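Local structure of organophosphorus hydrolase (Pseudomonas pseudoalcaligenes, 4LE6) at the interface of chains A and B. The protein hydrolyses phosphotriesters (organophosphorus compounds) with a pair of zinc ions held in a metallo-beta-lactamase fold. Residues are numbered along the deposited sequence; one frame, centred on the assembly and turned at random. Chains: chain A/B, Organophosphorus hydrolase.

Contact 1: the interface of chains A and B. Residues chain A 34-35, 37-39, 317; chain B 33-36.
B:Val34 lies between the rings of A:Tyr37 and A:Phe317, with the isopropyl group of A:Val34 coming in at the side, and forms the apolar centre of this patch of the A–B interface. Its CB sits 3.7 Å above one face of the A:Tyr37 ring, displaced toward the rim, and the two side chains run past each other in opposite directions. The two methyl branches divide the work. CG1, placed between the backbone N and the carbonyl carbon (chi1 68°), reaches CE2 of the A:Phe317 ring at 3.7 Å. CG2, anti to N, meets its counterpart CG2 of A:Val34 at 3.6 Å, the two valines crossing at about a right angle, as fits a position near the two-fold axis.

Farther out, the amide of B:Gln33 is turned 17° from the plane of the A:Tyr38 ring, its NE2 nearest CE1, while its CG rests against CZ of A:Phe317. A bend at chi2 (57°) brings this amide to the backbone of A:Arg39, in strand 37-42, where it pairs with both the backbone N-H and the backbone C=O of that one residue. A:Arg39 N donates to B:Gln33 OE1 at 2.8 Å in the carbonyl plane, on a lone pair, and B:Gln33 NE2 donates back to A:Arg39 O at 2.8 Å. OE1 also accepts B:Val34 N from its own chain, so two N-H groups grip OE1, and with the NE2 bond at the other end they fix the amide's rotation. At the rim, water 1 lies in the plane of the A:Tyr37 ring, 2.7 Å from the phenolic OH and 2.9 Å from B:Gln33 O.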
ATOM      1  N   VAL A  34      -5.974 -10.356   2.721  1.00 18.20           N
ATOM      2  CA  VAL A  34      -5.853 -10.532   1.279  1.00 19.08           C
ATOM      3  C   VAL A  34      -4.514 -11.242   1.009  1.00 17.91           C
ATOM      4  O   VAL A  34      -3.573 -11.067   1.775  1.00 18.32           O
ATOM      5  CB  VAL A  34      -5.882  -9.152   0.563  1.00 18.42           C
ATOM      6  CG1 VAL A  34      -4.634  -8.354   0.874  1.00 16.76           C
ATOM      7  CG2 VAL A  34      -6.022  -9.311  -0.926  1.00 20.54           C
ATOM      8  N   PRO A  35      -4.430 -12.072  -0.052  1.00 19.83           N
ATOM      9  CA  PRO A  35      -3.147 -12.720  -0.349  1.00 20.78           C
ATOM     10  C   PRO A  35      -2.014 -11.712  -0.570  1.00 19.98           C
ATOM     11  O   PRO A  35      -2.268 -10.598  -1.033  1.00 20.66           O
ATOM     12  CB  PRO A  35      -3.440 -13.500  -1.631  1.00 19.72           C
ATOM     13  CG  PRO A  35      -4.927 -13.871  -1.494  1.00 22.44           C
ATOM     14  CD  PRO A  35      -5.555 -12.672  -0.806  1.00 21.14           C
ATOM     15  N   TYR A  37       0.303 -10.900  -2.659  1.00 17.77           N
ATOM     16  CA  TYR A  37       0.915 -10.626  -3.943  1.00 18.25           C
ATOM     17  C   TYR A  37       0.390  -9.348  -4.542  1.00 20.36           C
ATOM     18  O   TYR A  37      -0.742  -8.929  -4.262  1.00 18.79           O
ATOM     19  CB  TYR A  37       0.764 -11.796  -4.930  1.00 17.58           C
ATOM     20  CG  TYR A  37      -0.636 -12.049  -5.455  1.00 20.18           C
ATOM     21  CD1 TYR A  37      -1.504 -12.902  -4.787  1.00 21.89           C
ATOM     22  CD2 TYR A  37      -1.071 -11.474  -6.642  1.00 19.55           C
ATOM     23  CE1 TYR A  37      -2.767 -13.156  -5.271  1.00 20.41           C
ATOM     24  CE2 TYR A  37      -2.336 -11.720  -7.134  1.00 18.83           C
ATOM     25  CZ  TYR A  37      -3.181 -12.549  -6.442  1.00 19.68           C
ATOM     26  OH  TYR A  37      -4.443 -12.797  -6.933  1.00 21.17           O
ATOM     27  N   TYR A  38       1.231  -8.720  -5.351  1.00 20.59           N
ATOM     28  CA  TYR A  38       0.842  -7.477  -6.010  1.00 19.38           C
ATOM     29  C   TYR A  38       1.455  -7.371  -7.404  1.00 18.83           C
ATOM     30  O   TYR A  38       2.664  -7.509  -7.550  1.00 17.98           O
ATOM     31  CB  TYR A  38       1.279  -6.262  -5.176  1.00 19.91           C
ATOM     32  CG  TYR A  38       0.857  -4.973  -5.812  1.00 19.67           C
ATOM     33  CD1 TYR A  38      -0.454  -4.543  -5.715  1.00 22.37           C
ATOM     34  CD2 TYR A  38       1.750  -4.193  -6.547  1.00 17.85           C
ATOM     35  CE1 TYR A  38      -0.871  -3.378  -6.311  1.00 22.13           C
ATOM     36  CE2 TYR A  38       1.331  -3.013  -7.152  1.00 17.32           C
ATOM     37  CZ  TYR A  38       0.006  -2.615  -7.022  1.00 20.30           C
ATOM     38  OH  TYR A  38      -0.494  -1.452  -7.590  1.00 21.28           O
ATOM     39  N   ARG A  39       0.621  -7.091  -8.411  1.00 18.70           N
ATOM     40  CA  ARG A  39       1.066  -7.036  -9.804  1.00 17.86           C
ATOM     41  C   ARG A  39       1.384  -5.610 -10.271  1.00 20.21           C
ATOM     42  O   ARG A  39       0.628  -4.678  -9.995  1.00 22.45           O
ATOM     43  CB  ARG A  39      -0.019  -7.601 -10.708  1.00 20.44           C
ATOM     44  CG  ARG A  39       0.510  -8.223 -11.987  1.00 19.43           C
ATOM     45  CD  ARG A  39       0.863  -9.680 -11.773  1.00 23.92           C
ATOM     46  NE  ARG A  39      -0.332 -10.477 -11.537  1.00 24.34           N
ATOM     47  CZ  ARG A  39      -0.332 -11.714 -11.054  1.00 22.90           C
ATOM     48  NH1 ARG A  39      -1.480 -12.353 -10.893  1.00 20.00           N
ATOM     49  NH2 ARG A  39       0.804 -12.318 -10.734  1.00 22.94           N
ATOM     50  N   PHE A 317      -1.885   1.631  -5.396  1.00 19.83           N
ATOM     51  CA  PHE A 317      -2.594   0.450  -5.852  1.00 19.50           C
ATOM     52  C   PHE A 317      -3.337   0.712  -7.170  1.00 19.12           C
ATOM     53  O   PHE A 317      -4.076   1.701  -7.296  1.00 18.94           O
ATOM     54  CB  PHE A 317      -3.580   0.027  -4.773  1.00 23.11           C
ATOM     55  CG  PHE A 317      -4.254  -1.282  -5.054  1.00 24.95           C
ATOM     56  CD1 PHE A 317      -5.380  -1.342  -5.852  1.00 27.92           C
ATOM     57  CD2 PHE A 317      -3.771  -2.452  -4.498  1.00 23.76           C
ATOM     58  CE1 PHE A 317      -6.002  -2.546  -6.103  1.00 25.41           C
ATOM     59  CE2 PHE A 317      -4.391  -3.662  -4.757  1.00 22.34           C
ATOM     60  CZ  PHE A 317      -5.504  -3.706  -5.559  1.00 21.50           C
TER
ATOM     61  N   GLN B  33      -4.782  -8.435 -11.228  1.00 21.66           N
ATOM     62  CA  GLN B  33      -4.341  -7.863  -9.966  1.00 18.25           C
ATOM     63  C   GLN B  33      -4.890  -8.668  -8.777  1.00 17.61           C
ATOM     64  O   GLN B  33      -5.938  -9.319  -8.875  1.00 20.49           O
ATOM     65  CB  GLN B  33      -4.790  -6.406  -9.875  1.00 17.72           C
ATOM     66  CG  GLN B  33      -4.229  -5.674  -8.660  1.00 20.15           C
ATOM     67  CD  GLN B  33      -2.700  -5.705  -8.612  1.00 22.39           C
ATOM     68  OE1 GLN B  33      -2.107  -6.694  -8.190  1.00 23.15           O
ATOM     69  NE2 GLN B  33      -2.064  -4.631  -9.063  1.00 24.83           N
ATOM     70  N   VAL B  34      -4.182  -8.619  -7.652  1.00 18.20           N
ATOM     71  CA  VAL B  34      -4.688  -9.161  -6.397  1.00 19.08           C
ATOM     72  C   VAL B  34      -6.077  -8.545  -6.152  1.00 17.91           C
ATOM     73  O   VAL B  34      -6.323  -7.423  -6.581  1.00 18.32           O
ATOM     74  CB  VAL B  34      -3.727  -8.800  -5.229  1.00 18.42           C
ATOM     75  CG1 VAL B  34      -3.752  -7.313  -4.946  1.00 16.76           C
ATOM     76  CG2 VAL B  34      -4.078  -9.558  -3.979  1.00 20.54           C
ATOM     77  N   PRO B  35      -7.000  -9.281  -5.498  1.00 19.83           N
ATOM     78  CA  PRO B  35      -8.313  -8.690  -5.216  1.00 20.78           C
ATOM     79  C   PRO B  35      -8.214  -7.398  -4.397  1.00 19.98           C
ATOM     80  O   PRO B  35      -7.282  -7.246  -3.604  1.00 20.66           O
ATOM     81  CB  PRO B  35      -9.024  -9.786  -4.422  1.00 19.72           C
ATOM     82  CG  PRO B  35      -8.431 -11.086  -4.993  1.00 22.44           C
ATOM     83  CD  PRO B  35      -6.980 -10.746  -5.281  1.00 21.14           C
ATOM     84  N   GLY B  36      -9.148  -6.476  -4.616  1.00 18.18           N
ATOM     85  CA  GLY B  36      -9.119  -5.167  -3.993  1.00 19.49           C
ATOM     86  C   GLY B  36      -9.835  -5.170  -2.650  1.00 19.02           C
ATOM     87  O   GLY B  36     -10.820  -4.451  -2.442  1.00 18.14           O
TER
HETATM   88  O   HOH W   1      -5.490 -12.170  -9.319  1.00 47.82           O

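Contact 2: the interface of chains A and B. Residues chain A 95, 97-100, 127; chain B 25-29.
The turn between strands 85-95 and 100-103 of the metallo-beta-lactamase fold receives the N-terminal segment of the other subunit, B:Ala25 to B:Gln29, which lies against it as an irregular stretch. A:Asn95, the last residue of the first strand, carries the side-chain part of the contact. Its CG is anti to the backbone N (chi1 -178°), which directs the carboxamide toward the partner segment. ND2 donates to B:Pro27 O at 2.9 Å; the bond is nearly straight, 170° at the hydrogen, and the acceptor lies in the amide plane, yet the donor stands above the plane of the proline carbonyl and therefore misses its lone pairs.

The same ND2 also donates to the phenolic OH of A:Tyr127 at 3.1 Å, again close to the amide plane. On the opposite end of the amide, OD1 accepts A:Gly97 N at 2.9 Å, nearly along the C=O axis. These intrachain bonds fix the rotation of the carboxamide and which end faces B:Pro27. Water 2 bridges OD1 and B:Pro27 O, giving that carbonyl a second polar partner.

At the turn itself, A:Gly97 O accepts two backbone N-H groups, from B:Ala26 at 3.0 Å and from B:Ala25 at 3.1 Å. B:Ala25 is the first modelled residue of its chain, and these bonds may help to order that end.

Apolar packing is thin. The methyl CB of B:Ala26 sits 3.9 Å from A:Asn95 CG. B:Gln29 passes the A:Asn95 amide obliquely, the two amide planes 82° apart; its extended chain touches through the aliphatic CG, 3.8 Å from A:Asn95 CG.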
ATOM      1  N   ASN A  95       8.284 -11.725 -14.759  1.00 19.93           N
ATOM      2  CA  ASN A  95       8.073 -12.457 -16.005  1.00 19.85           C
ATOM      3  C   ASN A  95       8.510 -11.517 -17.125  1.00 19.59           C
ATOM      4  O   ASN A  95       7.846 -10.504 -17.393  1.00 17.36           O
ATOM      5  CB  ASN A  95       6.588 -12.834 -16.142  1.00 21.65           C
ATOM      6  CG  ASN A  95       6.296 -13.647 -17.394  1.00 21.63           C
ATOM      7  OD1 ASN A  95       6.955 -13.474 -18.411  1.00 20.39           O
ATOM      8  ND2 ASN A  95       5.297 -14.531 -17.328  1.00 24.68           N
ATOM      9  N   GLY A  97       8.952 -12.349 -20.262  1.00 25.13           N
ATOM     10  CA  GLY A  97       8.687 -12.991 -21.542  1.00 24.02           C
ATOM     11  C   GLY A  97       9.716 -14.075 -21.865  1.00 28.59           C
ATOM     12  O   GLY A  97       9.353 -15.203 -22.205  1.00 29.19           O
ATOM     13  N   ASP A  98      11.000 -13.745 -21.756  1.00 30.06           N
ATOM     14  CA  ASP A  98      12.057 -14.718 -22.000  1.00 28.66           C
ATOM     15  C   ASP A  98      12.250 -15.664 -20.825  1.00 23.50           C
ATOM     16  O   ASP A  98      12.580 -16.825 -21.009  1.00 22.63           O
ATOM     17  CB  ASP A  98      13.393 -14.018 -22.284  1.00 31.96           C
ATOM     18  CG  ASP A  98      13.380 -13.250 -23.583  1.00 38.79           C
ATOM     19  OD1 ASP A  98      13.300 -13.896 -24.646  1.00 40.22           O
ATOM     20  OD2 ASP A  98      13.442 -12.004 -23.541  1.00 41.98           O
ATOM     21  N   ASN A  99      12.092 -15.140 -19.618  1.00 21.56           N
ATOM     22  CA  ASN A  99      12.314 -15.904 -18.402  1.00 24.06           C
ATOM     23  C   ASN A  99      11.277 -15.600 -17.326  1.00 23.05           C
ATOM     24  O   ASN A  99      10.747 -14.482 -17.243  1.00 22.38           O
ATOM     25  CB  ASN A  99      13.688 -15.577 -17.821  1.00 27.61           C
ATOM     26  CG  ASN A  99      14.822 -15.928 -18.763  1.00 29.60           C
ATOM     27  OD1 ASN A  99      15.276 -15.090 -19.552  1.00 28.37           O
ATOM     28  ND2 ASN A  99      15.289 -17.171 -18.690  1.00 27.44           N
ATOM     29  N   LEU A 100      11.015 -16.586 -16.476  1.00 21.46           N
ATOM     30  CA  LEU A 100      10.316 -16.326 -15.226  1.00 21.66           C
ATOM     31  C   LEU A 100      11.370 -16.358 -14.131  1.00 23.24           C
ATOM     32  O   LEU A 100      11.986 -17.396 -13.870  1.00 23.95           O
ATOM     33  CB  LEU A 100       9.207 -17.343 -14.964  1.00 22.52           C
ATOM     34  CG  LEU A 100       8.345 -17.044 -13.731  1.00 24.35           C
ATOM     35  CD1 LEU A 100       7.503 -15.765 -13.898  1.00 24.95           C
ATOM     36  CD2 LEU A 100       7.449 -18.219 -13.433  1.00 23.27           C
ATOM     37  N   TYR A 127       0.990 -18.470 -10.533  1.00 19.32           N
ATOM     38  CA  TYR A 127       2.134 -19.206 -11.052  1.00 21.03           C
ATOM     39  C   TYR A 127       2.379 -20.451 -10.218  1.00 25.63           C
ATOM     40  O   TYR A 127       1.806 -20.599  -9.149  1.00 24.75           O
ATOM     41  CB  TYR A 127       3.380 -18.322 -11.035  1.00 17.09           C
ATOM     42  CG  TYR A 127       3.352 -17.234 -12.072  1.00 17.73           C
ATOM     43  CD1 TYR A 127       3.508 -17.531 -13.416  1.00 20.37           C
ATOM     44  CD2 TYR A 127       3.133 -15.909 -11.713  1.00 17.77           C
ATOM     45  CE1 TYR A 127       3.474 -16.544 -14.378  1.00 20.78           C
ATOM     46  CE2 TYR A 127       3.106 -14.919 -12.670  1.00 17.28           C
ATOM     47  CZ  TYR A 127       3.278 -15.243 -13.997  1.00 20.62           C
ATOM     48  OH  TYR A 127       3.249 -14.258 -14.953  1.00 26.78           O
TER
ATOM     49  N   ALA B  25       9.753 -17.946 -23.594  1.00 45.54           N
ATOM     50  CA  ALA B  25       9.689 -19.256 -22.969  1.00 41.09           C
ATOM     51  C   ALA B  25       9.101 -19.170 -21.567  1.00 37.53           C
ATOM     52  O   ALA B  25       8.788 -20.198 -20.973  1.00 34.96           O
ATOM     53  CB  ALA B  25      11.052 -19.894 -22.923  1.00 38.57           C
ATOM     54  N   ALA B  26       8.937 -17.956 -21.041  1.00 32.83           N
ATOM     55  CA  ALA B  26       8.227 -17.789 -19.797  1.00 29.72           C
ATOM     56  C   ALA B  26       6.786 -18.165 -20.090  1.00 29.90           C
ATOM     57  O   ALA B  26       6.359 -18.077 -21.235  1.00 30.02           O
ATOM     58  CB  ALA B  26       8.302 -16.331 -19.310  1.00 30.05           C
ATOM     59  N   PRO B  27       6.026 -18.572 -19.063  1.00 32.01           N
ATOM     60  CA  PRO B  27       4.580 -18.732 -19.245  1.00 33.82           C
ATOM     61  C   PRO B  27       3.946 -17.393 -19.598  1.00 33.37           C
ATOM     62  O   PRO B  27       4.560 -16.343 -19.418  1.00 30.37           O
ATOM     63  CB  PRO B  27       4.083 -19.147 -17.853  1.00 33.83           C
ATOM     64  CG  PRO B  27       5.282 -19.582 -17.100  1.00 34.96           C
ATOM     65  CD  PRO B  27       6.437 -18.814 -17.674  1.00 33.16           C
ATOM     66  N   ALA B  28       2.710 -17.436 -20.065  1.00 31.63           N
ATOM     67  CA  ALA B  28       1.971 -16.234 -20.350  1.00 28.21           C
ATOM     68  C   ALA B  28       1.867 -15.405 -19.075  1.00 25.97           C
ATOM     69  O   ALA B  28       1.813 -15.951 -17.966  1.00 26.76           O
ATOM     70  CB  ALA B  28       0.583 -16.601 -20.875  1.00 30.93           C
ATOM     71  N   GLN B  29       1.858 -14.087 -19.221  1.00 28.02           N
ATOM     72  CA  GLN B  29       1.707 -13.203 -18.081  1.00 29.54           C
ATOM     73  C   GLN B  29       0.300 -13.321 -17.530  1.00 30.14           C
ATOM     74  O   GLN B  29      -0.662 -13.438 -18.280  1.00 26.25           O
ATOM     75  CB  GLN B  29       1.986 -11.760 -18.488  1.00 28.08           C
ATOM     76  CG  GLN B  29       3.485 -11.498 -18.726  1.00 29.65           C
ATOM     77  CD  GLN B  29       3.774 -10.110 -19.275  1.00 32.98           C
ATOM     78  OE1 GLN B  29       2.871  -9.291 -19.424  1.00 40.79           O
ATOM     79  NE2 GLN B  29       5.036  -9.845 -19.582  1.00 30.80           N
TER
HETATM   80  O   HOH W   2       5.465 -14.010 -20.854  1.00 37.83           O

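The C-alpha centres of contact 1 and contact 2 are about 19 Å apart, and the two have no residue in common. On the chain B side, however, both draw on the same N-terminal stretch: residues 25-29 serve contact 2 and 33-36 serve contact 1. Chain A answers with different elements: in contact 2 the turn joining strands 85-95 and 100-103, with A:Tyr127; in contact 1 strand 37-42, A:Phe317 and its own residues 34-35, so that there the two arms meet each other. Two-fold symmetry repeats both with the chains exchanged, so each subunit extends its N-terminal arm over the other, an exchange consistent with a dimer.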